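Local coordinates for LPG0439 HIT-related domain-containing protein (PDB 5L0L) that is of unknown function but carries, in this fragment of a probable membrane protein, a HIT-related domain that may bind nucleotides or similar phosphorylated ligands, as HIT-family proteins do, at residues L56-G59 with D60-L63; P70-V73 with S74-R77; S108-K111 with G112-V115; E201-G204 with D205-K208. All blocks are in the same frame, centred on the assembly; numbering follows the deposited sequence.

Interaction 1: residues L56-G59 with D60-L63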
loop_
_atom_site.group_PDB
_atom_site.type_symbol
_atom_site.label_atom_id
_atom_site.label_comp_id
_atom_site.label_asym_id
_atom_site.label_seq_id
_atom_site.Cartn_x
_atom_site.Cartn_y
_atom_site.Cartn_z
ATOM N N LEU A 56 8.761 -0.407 14.590
ATOM C CA LEU A 56 9.110 -0.848 15.934
ATOM C C LEU A 56 8.981 0.290 16.949
ATOM O O LEU A 56 8.226 0.192 17.901
ATOM C CB LEU A 56 10.548 -1.402 15.954
ATOM C CG LEU A 56 10.824 -2.624 15.092
ATOM C CD1 LEU A 56 12.331 -2.825 14.847
ATOM C CD2 LEU A 56 10.216 -3.845 15.753
ATOM N N ASN A 57 9.739 1.347 16.724
ATOM C CA ASN A 57 9.843 2.451 17.680
ATOM C C ASN A 57 10.689 3.581 17.132
ATOM O O ASN A 57 11.354 3.448 16.103
ATOM C CB ASN A 57 10.478 1.948 18.996
ATOM C CG ASN A 57 11.932 1.566 18.829
ATOM O OD1 ASN A 57 12.284 0.724 18.009
ATOM N ND2 ASN A 57 12.790 2.172 19.622
ATOM N N GLU A 58 10.706 4.681 17.886
ATOM C CA GLU A 58 11.494 5.859 17.569
ATOM C C GLU A 58 12.541 6.019 18.686
ATOM O O GLU A 58 12.219 5.813 19.856
ATOM C CB GLU A 58 10.555 7.070 17.488
ATOM C CG GLU A 58 11.227 8.418 17.489
ATOM C CD GLU A 58 11.584 8.916 18.886
ATOM O OE1 GLU A 58 10.718 8.802 19.797
ATOM O OE2 GLU A 58 12.724 9.413 19.060
ATOM N N GLY A 59 13.775 6.367 18.327
ATOM C CA GLY A 59 14.836 6.629 19.314
ATOM C C GLY A 59 14.994 5.432 20.240
ATOM O O GLY A 59 15.183 4.311 19.767
ATOM N N ASP A 60 14.844 5.670 21.541
ATOM C CA ASP A 60 14.908 4.633 22.578
ATOM C C ASP A 60 13.556 4.294 23.202
ATOM O O ASP A 60 13.512 3.639 24.248
ATOM C CB ASP A 60 15.881 5.082 23.690
ATOM C CG ASP A 60 17.327 4.927 23.287
ATOM O OD1 ASP A 60 17.592 4.427 22.168
ATOM O OD2 ASP A 60 18.207 5.296 24.093
ATOM N N SER A 61 12.454 4.697 22.565
ATOM C CA SER A 61 11.121 4.401 23.094
ATOM C C SER A 61 10.866 2.908 23.093
ATOM O O SER A 61 11.531 2.163 22.369
ATOM C CB SER A 61 10.055 5.113 22.279
ATOM O OG SER A 61 10.338 6.500 22.290
ATOM N N THR A 62 9.912 2.468 23.903
ATOM C CA THR A 62 9.557 1.061 23.943
ATOM C C THR A 62 8.745 0.686 22.699
ATOM O O THR A 62 8.092 1.555 22.081
ATOM C CB THR A 62 8.680 0.742 25.156
ATOM O OG1 THR A 62 7.512 1.559 25.088
ATOM C CG2 THR A 62 9.435 1.004 26.467
ATOM N N LEU A 63 8.733 -0.603 22.376
ATOM C CA LEU A 63 7.874 -1.091 21.290
ATOM C C LEU A 63 6.419 -0.844 21.644
ATOM O O LEU A 63 5.651 -0.443 20.784
ATOM C CB LEU A 63 8.098 -2.574 20.981
ATOM C CG LEU A 63 9.502 -3.052 20.570
ATOM C CD1 LEU A 63 9.421 -4.413 19.898
ATOM C CD2 LEU A 63 10.223 -2.075 19.679
HETATM O O HOH W 1 6.039 -1.373 18.147
#
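Residues 56-59 and 60-63 run nearly antiparallel, their end-to-end directions 163° apart, joined by a type II' beta turn from Glu-58 to Ser-61. Gly-59 holds the first corner of that turn with positive phi, and Ser-61 N closes it on Glu-58 O at 2.9 Å. Ser-61 doubles the closure with its side chain: OG stands anti to its own carbonyl carbon (chi1 -57°), beside the backbone N, and donates to the same Glu-58 O at 3.2 Å. One carbonyl oxygen is thus gripped twice by a single residue. Asn-57 reaches across to the returning chain with its amide, but the bond from Asn-57 ND2 to Ser-61 O, 3.0 Å long, is strongly bent and weak. Further from the turn, Leu-63 CD2 packs on Leu-56 CB at 3.8 Å and on the Leu-56 carbonyl oxygen, and the Leu-63 side chain passes obliquely across the Asn-57 amide. A water sits between Leu-56 O, at 2.7 Å, and Leu-63 O, at 2.8 Å. The whole turn closes the end of strand 51-58, and its other flank is strand 35-41: Leu-56 and Asn-57 both face His-36 there, a classic beta bulge. Gly-59 pairs by backbone with Lys-34, so the turn begins where strand 51-58 leaves strand 35-41, and the chain then goes on to helix 73-92.

Interaction 2: residues P70-V73 with S74-R77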
loop_
_atom_site.group_PDB
_atom_site.type_symbol
_atom_site.label_atom_id
_atom_site.label_comp_id
_atom_site.label_asym_id
_atom_site.label_seq_id
_atom_site.Cartn_x
_atom_site.Cartn_y
_atom_site.Cartn_z
ATOM N N PRO A 70 -2.497 7.048 17.292
ATOM C CA PRO A 70 -2.213 7.658 16.013
ATOM C C PRO A 70 -0.724 7.655 15.696
ATOM O O PRO A 70 0.134 7.791 16.612
ATOM C CB PRO A 70 -2.687 9.130 16.197
ATOM C CG PRO A 70 -3.689 9.073 17.309
ATOM C CD PRO A 70 -3.150 8.010 18.227
ATOM N N TYR A 71 -0.431 7.562 14.407
ATOM C CA TYR A 71 0.935 7.623 13.920
ATOM C C TYR A 71 1.142 8.974 13.261
ATOM O O TYR A 71 0.262 9.506 12.589
ATOM C CB TYR A 71 1.267 6.423 12.968
ATOM C CG TYR A 71 1.138 5.138 13.728
ATOM C CD1 TYR A 71 2.065 4.798 14.706
ATOM C CD2 TYR A 71 0.047 4.308 13.544
ATOM C CE1 TYR A 71 1.907 3.662 15.476
ATOM C CE2 TYR A 71 -0.111 3.172 14.283
ATOM C CZ TYR A 71 0.797 2.863 15.268
ATOM O OH TYR A 71 0.603 1.733 16.017
ATOM N N THR A 72 2.341 9.491 13.442
ATOM C CA THR A 72 2.713 10.779 12.882
ATOM C C THR A 72 3.032 10.610 11.419
ATOM O O THR A 72 3.315 9.504 10.953
ATOM C CB THR A 72 3.943 11.377 13.595
ATOM O OG1 THR A 72 5.125 10.638 13.275
ATOM C CG2 THR A 72 3.744 11.380 15.107
ATOM N N VAL A 73 3.025 11.729 10.708
ATOM C CA VAL A 73 3.419 11.709 9.310
ATOM C C VAL A 73 4.858 11.187 9.121
ATOM O O VAL A 73 5.110 10.464 8.154
ATOM C CB VAL A 73 3.194 13.061 8.611
ATOM C CG1 VAL A 73 4.128 14.149 9.133
ATOM C CG2 VAL A 73 3.352 12.909 7.115
ATOM N N SER A 74 5.790 11.515 10.026
ATOM C CA SER A 74 7.156 10.967 9.894
ATOM C C SER A 74 7.190 9.438 10.012
ATOM O O SER A 74 7.956 8.784 9.302
ATOM C CB SER A 74 8.099 11.502 10.950
ATOM O OG SER A 74 8.017 12.909 10.959
ATOM N N GLU A 75 6.400 8.908 10.934
ATOM C CA GLU A 75 6.321 7.459 11.137
ATOM C C GLU A 75 5.761 6.772 9.899
ATOM O O GLU A 75 6.316 5.770 9.430
ATOM C CB GLU A 75 5.499 7.134 12.410
ATOM C CG GLU A 75 6.225 7.543 13.699
ATOM C CD GLU A 75 5.385 7.545 14.967
ATOM O OE1 GLU A 75 4.135 7.637 14.906
ATOM O OE2 GLU A 75 5.994 7.439 16.046
ATOM N N GLN A 76 4.667 7.311 9.370
ATOM C CA GLN A 76 4.079 6.786 8.138
ATOM C C GLN A 76 5.029 6.912 6.949
ATOM O O GLN A 76 5.172 5.990 6.112
ATOM C CB GLN A 76 2.741 7.491 7.851
ATOM C CG GLN A 76 2.082 7.055 6.537
ATOM C CD GLN A 76 1.473 5.660 6.644
ATOM O OE1 GLN A 76 2.038 4.638 6.141
ATOM N NE2 GLN A 76 0.373 5.582 7.317
ATOM N N ARG A 77 5.674 8.071 6.848
ATOM C CA ARG A 77 6.588 8.301 5.757
ATOM C C ARG A 77 7.750 7.297 5.772
ATOM O O ARG A 77 8.166 6.809 4.723
ATOM C CB ARG A 77 7.136 9.725 5.800
ATOM C CG ARG A 77 7.762 10.094 4.483
ATOM C CD ARG A 77 8.555 11.361 4.577
ATOM N NE ARG A 77 8.991 11.724 3.236
ATOM C CZ ARG A 77 9.823 12.715 2.980
ATOM N NH1 ARG A 77 10.144 12.983 1.713
ATOM N NH2 ARG A 77 10.313 13.430 3.974
#
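Glu-75 OE1 takes the backbone N-H of Thr-72 in a nearly straight bond, Thr-72 N to Glu-75 OE1 3.0 Å, on the anti side of the oxygen and 33° out of the carboxylate plane. The favour is returned: Glu-75 N donates to Thr-72 OG1 at 3.2 Å, and the reciprocal pair is a capping box with Thr-72 as N-cap. Thr-72 OG1 lies between its backbone N and carbonyl carbon (chi1 70°), which turns the hydroxyl back over the first turn of the helix. Glu-75 OE1 also lies at the edge of the Tyr-71 ring, in its plane, 3.5 Å from Tyr-71 CD1, with ring and carboxylate planes 59° apart. Behind the cap the regular helix bonds begin, Gln-76 N to Thr-72 O at 3.0 Å and Arg-77 N to Val-73 O at 2.8 Å. The other oxygen, Glu-75 OE2, is held by Tyr-55 OH and a salt bridge to Arg-69, which should fix the carboxylate and probably keep it charged. The cap starts helix 73-92 beside strand 35-41, where Tyr-35 touches Ser-74 and Glu-75, while Ser-74 OG bonds to Glu-202 of the second subunit.

Interaction 3: residues S108-K111 with G112-V115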
loop_
_atom_site.group_PDB
_atom_site.type_symbol
_atom_site.label_atom_id
_atom_site.label_comp_id
_atom_site.label_asym_id
_atom_site.label_seq_id
_atom_site.Cartn_x
_atom_site.Cartn_y
_atom_site.Cartn_z
ATOM N N SER A 108 -12.048 -2.993 15.022
ATOM C CA SER A 108 -13.378 -3.561 15.201
ATOM C C SER A 108 -14.423 -2.421 15.268
ATOM O O SER A 108 -14.070 -1.250 15.308
ATOM C CB SER A 108 -13.428 -4.460 16.449
ATOM O OG SER A 108 -13.135 -3.671 17.589
ATOM N N PHE A 109 -15.690 -2.794 15.172
ATOM C CA PHE A 109 -16.772 -1.853 15.103
ATOM C C PHE A 109 -17.919 -2.328 16.005
ATOM O O PHE A 109 -18.251 -3.499 16.004
ATOM C CB PHE A 109 -17.266 -1.713 13.663
ATOM C CG PHE A 109 -18.264 -0.626 13.473
ATOM C CD1 PHE A 109 -17.898 0.706 13.628
ATOM C CD2 PHE A 109 -19.573 -0.929 13.149
ATOM C CE1 PHE A 109 -18.825 1.722 13.466
ATOM C CE2 PHE A 109 -20.505 0.093 12.964
ATOM C CZ PHE A 109 -20.130 1.421 13.138
ATOM N N ASP A 110 -18.497 -1.394 16.749
ATOM C CA ASP A 110 -19.670 -1.656 17.589
ATOM C C ASP A 110 -20.825 -0.881 16.963
ATOM O O ASP A 110 -20.878 0.320 17.022
ATOM C CB ASP A 110 -19.395 -1.247 19.035
ATOM C CG ASP A 110 -20.579 -1.544 19.976
ATOM O OD1 ASP A 110 -21.728 -1.457 19.539
ATOM O OD2 ASP A 110 -20.345 -1.796 21.175
ATOM N N LYS A 111 -21.705 -1.610 16.298
ATOM C CA LYS A 111 -22.831 -1.035 15.582
ATOM C C LYS A 111 -23.750 -0.253 16.525
ATOM O O LYS A 111 -24.215 0.824 16.175
ATOM C CB LYS A 111 -23.609 -2.162 14.893
ATOM C CG LYS A 111 -24.873 -1.732 14.164
ATOM C CD LYS A 111 -24.613 -0.679 13.091
ATOM C CE LYS A 111 -25.632 -0.823 11.978
ATOM N NZ LYS A 111 -25.480 0.257 10.963
ATOM N N GLY A 112 -23.982 -0.800 17.717
ATOM C CA GLY A 112 -24.800 -0.127 18.748
ATOM C C GLY A 112 -24.343 1.280 19.088
ATOM O O GLY A 112 -25.152 2.197 19.160
ATOM N N THR A 113 -23.042 1.462 19.286
ATOM C CA THR A 113 -22.492 2.757 19.680
ATOM C C THR A 113 -21.918 3.562 18.519
ATOM O O THR A 113 -21.643 4.749 18.666
ATOM C CB THR A 113 -21.394 2.554 20.735
ATOM O OG1 THR A 113 -20.313 1.814 20.157
ATOM C CG2 THR A 113 -21.951 1.793 21.925
ATOM N N GLY A 114 -21.686 2.913 17.382
ATOM C CA GLY A 114 -21.015 3.545 16.255
ATOM C C GLY A 114 -19.522 3.807 16.439
ATOM O O GLY A 114 -18.946 4.629 15.721
ATOM N N VAL A 115 -18.891 3.112 17.385
ATOM C CA VAL A 115 -17.508 3.356 17.723
ATOM C C VAL A 115 -16.599 2.340 16.993
ATOM O O VAL A 115 -16.878 1.134 16.974
ATOM C CB VAL A 115 -17.279 3.271 19.249
ATOM C CG1 VAL A 115 -15.800 3.363 19.604
ATOM C CG2 VAL A 115 -18.072 4.355 19.983
#
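Asp-110 N donates to Val-115 O at 3.0 Å, almost straight, whereas Asp-110 O draws three weak, bent backbone bonds from Thr-113 N, Gly-114 N and Val-115 N, of which Gly-114 N is nearest at 2.7 Å. Gly-114, with positive phi, and Val-115 both face Asp-110, a G1 beta bulge that lets the loop turn back into strand 115-118. Among side-chain bonds is that of the Asp-110 carboxylate. With CG anti to the backbone N (chi1 -178°), Asp-110 OD1 swings over the loop and accepts from Thr-113 N at 3.2 Å, the donor lying well above the carboxylate plane. Thr-113 OG1 approaches Asp-110 CB and CG at 3.4 Å, the two side chains crossing at about a right angle, and OG1 also takes a weak bond from Val-115 N. The aromatic contact is different: the Phe-109 ring lies obliquely to two carbonyls, Phe-109 CE1 near Gly-114 O at 3.7 Å and Phe-109 CD1 near Val-115 O at 3.5 Å. Phe-109 and Lys-111 also pack on Glu-151 of the second subunit. This is a surface hairpin held by one straight backbone bond, several weak ones, and the Asp-110 carboxylate bond to Thr-113 N, with an aromatic ring laid against its returning carbonyls.

Interaction 4: residues E201-G204 with D205-K208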
loop_
_atom_site.group_PDB
_atom_site.type_symbol
_atom_site.label_atom_id
_atom_site.label_comp_id
_atom_site.label_asym_id
_atom_site.label_seq_id
_atom_site.Cartn_x
_atom_site.Cartn_y
_atom_site.Cartn_z
ATOM N N GLU A 201 22.047 6.527 -4.742
ATOM C CA GLU A 201 21.466 7.736 -5.348
ATOM C C GLU A 201 20.084 8.065 -4.851
ATOM O O GLU A 201 19.751 9.239 -4.711
ATOM C CB GLU A 201 21.493 7.649 -6.870
ATOM C CG GLU A 201 22.936 7.689 -7.361
ATOM C CD GLU A 201 23.093 7.694 -8.868
ATOM O OE1 GLU A 201 22.360 8.470 -9.544
ATOM O OE2 GLU A 201 23.990 6.943 -9.356
ATOM N N GLU A 202 19.273 7.047 -4.556
ATOM C CA GLU A 202 17.912 7.314 -4.155
ATOM C C GLU A 202 17.786 7.541 -2.660
ATOM O O GLU A 202 17.046 8.422 -2.231
ATOM C CB GLU A 202 16.958 6.211 -4.623
ATOM C CG GLU A 202 15.500 6.501 -4.285
ATOM C CD GLU A 202 14.995 7.845 -4.823
ATOM O OE1 GLU A 202 14.271 8.554 -4.086
ATOM O OE2 GLU A 202 15.326 8.182 -5.974
ATOM N N PHE A 203 18.463 6.725 -1.867
ATOM C CA PHE A 203 18.297 6.771 -0.425
ATOM C C PHE A 203 19.467 7.497 0.270
ATOM O O PHE A 203 19.305 8.002 1.393
ATOM C CB PHE A 203 18.049 5.362 0.119
ATOM C CG PHE A 203 16.772 4.738 -0.412
ATOM C CD1 PHE A 203 15.529 5.190 0.034
ATOM C CD2 PHE A 203 16.813 3.749 -1.399
ATOM C CE1 PHE A 203 14.353 4.628 -0.466
ATOM C CE2 PHE A 203 15.644 3.201 -1.901
ATOM C CZ PHE A 203 14.422 3.643 -1.436
ATOM N N GLY A 204 20.611 7.596 -0.407
ATOM C CA GLY A 204 21.799 8.206 0.190
ATOM C C GLY A 204 22.062 7.513 1.505
ATOM O O GLY A 204 22.225 6.316 1.541
ATOM N N ASP A 205 21.961 8.284 2.571
ATOM C CA ASP A 205 22.309 7.874 3.912
ATOM C C ASP A 205 21.053 7.712 4.768
ATOM O O ASP A 205 21.177 7.357 5.957
ATOM C CB ASP A 205 23.152 9.022 4.530
ATOM C CG ASP A 205 24.428 8.551 5.204
ATOM O OD1 ASP A 205 24.432 7.480 5.864
ATOM O OD2 ASP A 205 25.429 9.297 5.087
ATOM N N THR A 206 19.868 8.001 4.188
ATOM C CA THR A 206 18.625 8.134 4.952
ATOM C C THR A 206 18.090 6.793 5.449
ATOM O O THR A 206 17.377 6.758 6.439
ATOM C CB THR A 206 17.515 8.865 4.171
ATOM O OG1 THR A 206 17.141 8.129 2.995
ATOM C CG2 THR A 206 17.975 10.278 3.773
ATOM N N LEU A 207 18.445 5.701 4.770
ATOM C CA LEU A 207 18.105 4.347 5.236
ATOM C C LEU A 207 19.361 3.575 5.603
ATOM O O LEU A 207 20.260 3.476 4.780
ATOM C CB LEU A 207 17.378 3.572 4.140
ATOM C CG LEU A 207 16.055 4.133 3.634
ATOM C CD1 LEU A 207 15.334 3.155 2.731
ATOM C CD2 LEU A 207 15.185 4.448 4.826
ATOM N N LYS A 208 19.405 3.038 6.815
ATOM C CA LYS A 208 20.459 2.113 7.240
ATOM C C LYS A 208 19.842 0.739 7.480
ATOM O O LYS A 208 18.916 0.588 8.284
ATOM C CB LYS A 208 21.151 2.624 8.494
ATOM C CG LYS A 208 22.071 3.800 8.151
ATOM C CD LYS A 208 22.553 4.596 9.362
ATOM C CE LYS A 208 23.412 5.776 8.906
ATOM N NZ LYS A 208 23.452 6.891 9.901
#
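The helix 197-203 ends in a type II' beta turn from Phe-203 to Thr-206, with Gly-204, the first residue to leave helical angles, at its first corner with positive phi. Phe-203 O is taken by Thr-206 twice. Thr-206 N donates to Phe-203 O at 2.9 Å, tilted 28° from the carbonyl plane, and Thr-206 OG1 donates to Phe-203 O at 2.7 Å, in the carbonyl plane and on a lone pair. The hydroxyl is put there by its first torsion, OG1 between the backbone N and the carbonyl carbon (chi1 63°). The same OG1 lies at the edge of the Phe-203 ring, close to its plane. One residue on, Leu-207 brings CD1 over a face of that ring, 3.8 Å from the centroid of the Phe-203 ring and 29° off its normal, a CH-pi contact; the tightest approach is Leu-207 CD1 to Phe-203 CD1 at 3.4 Å. Glu-202 CG lies over the centre of the opposite face, 4.0 Å above the Phe-203 ring plane, so the ring is sandwiched between the two, and it also meets Phe-199. The carboxylate of Glu-202 continues into the second subunit, where it meets Arg-77 in a salt bridge, and Arg-77 of that subunit packs on Phe-203 and Thr-206. The chemistry implies a helix end whose last carbonyl is doubly bonded by the threonine that follows, and a buried ring, packed on both faces, that ties helix 197-203 to the start of strand 207-211.

Overall arrangement
Interactions 1 and 4 both rest on a type II' turn whose leading carbonyl is gripped by backbone and hydroxyl of one residue, and both reach the six-stranded sheet, their centres 21 Å apart. Interaction 1 is a surface turn with a little leucine packing, whereas interaction 4 is partly buried and adds an aromatic face. Interaction 2, also partly buried, starts the helix that follows the strand of interaction 1. Interactions 2 and 3 each use a carboxylate accepting a backbone N-H, in 2 at a helix start, in 3 at a surface hairpin with a G1 bulge in the smaller sheet, about 43 Å from interaction 4 between centres. Interactions 2, 3 and 4 all touch the second subunit; interaction 1 does not.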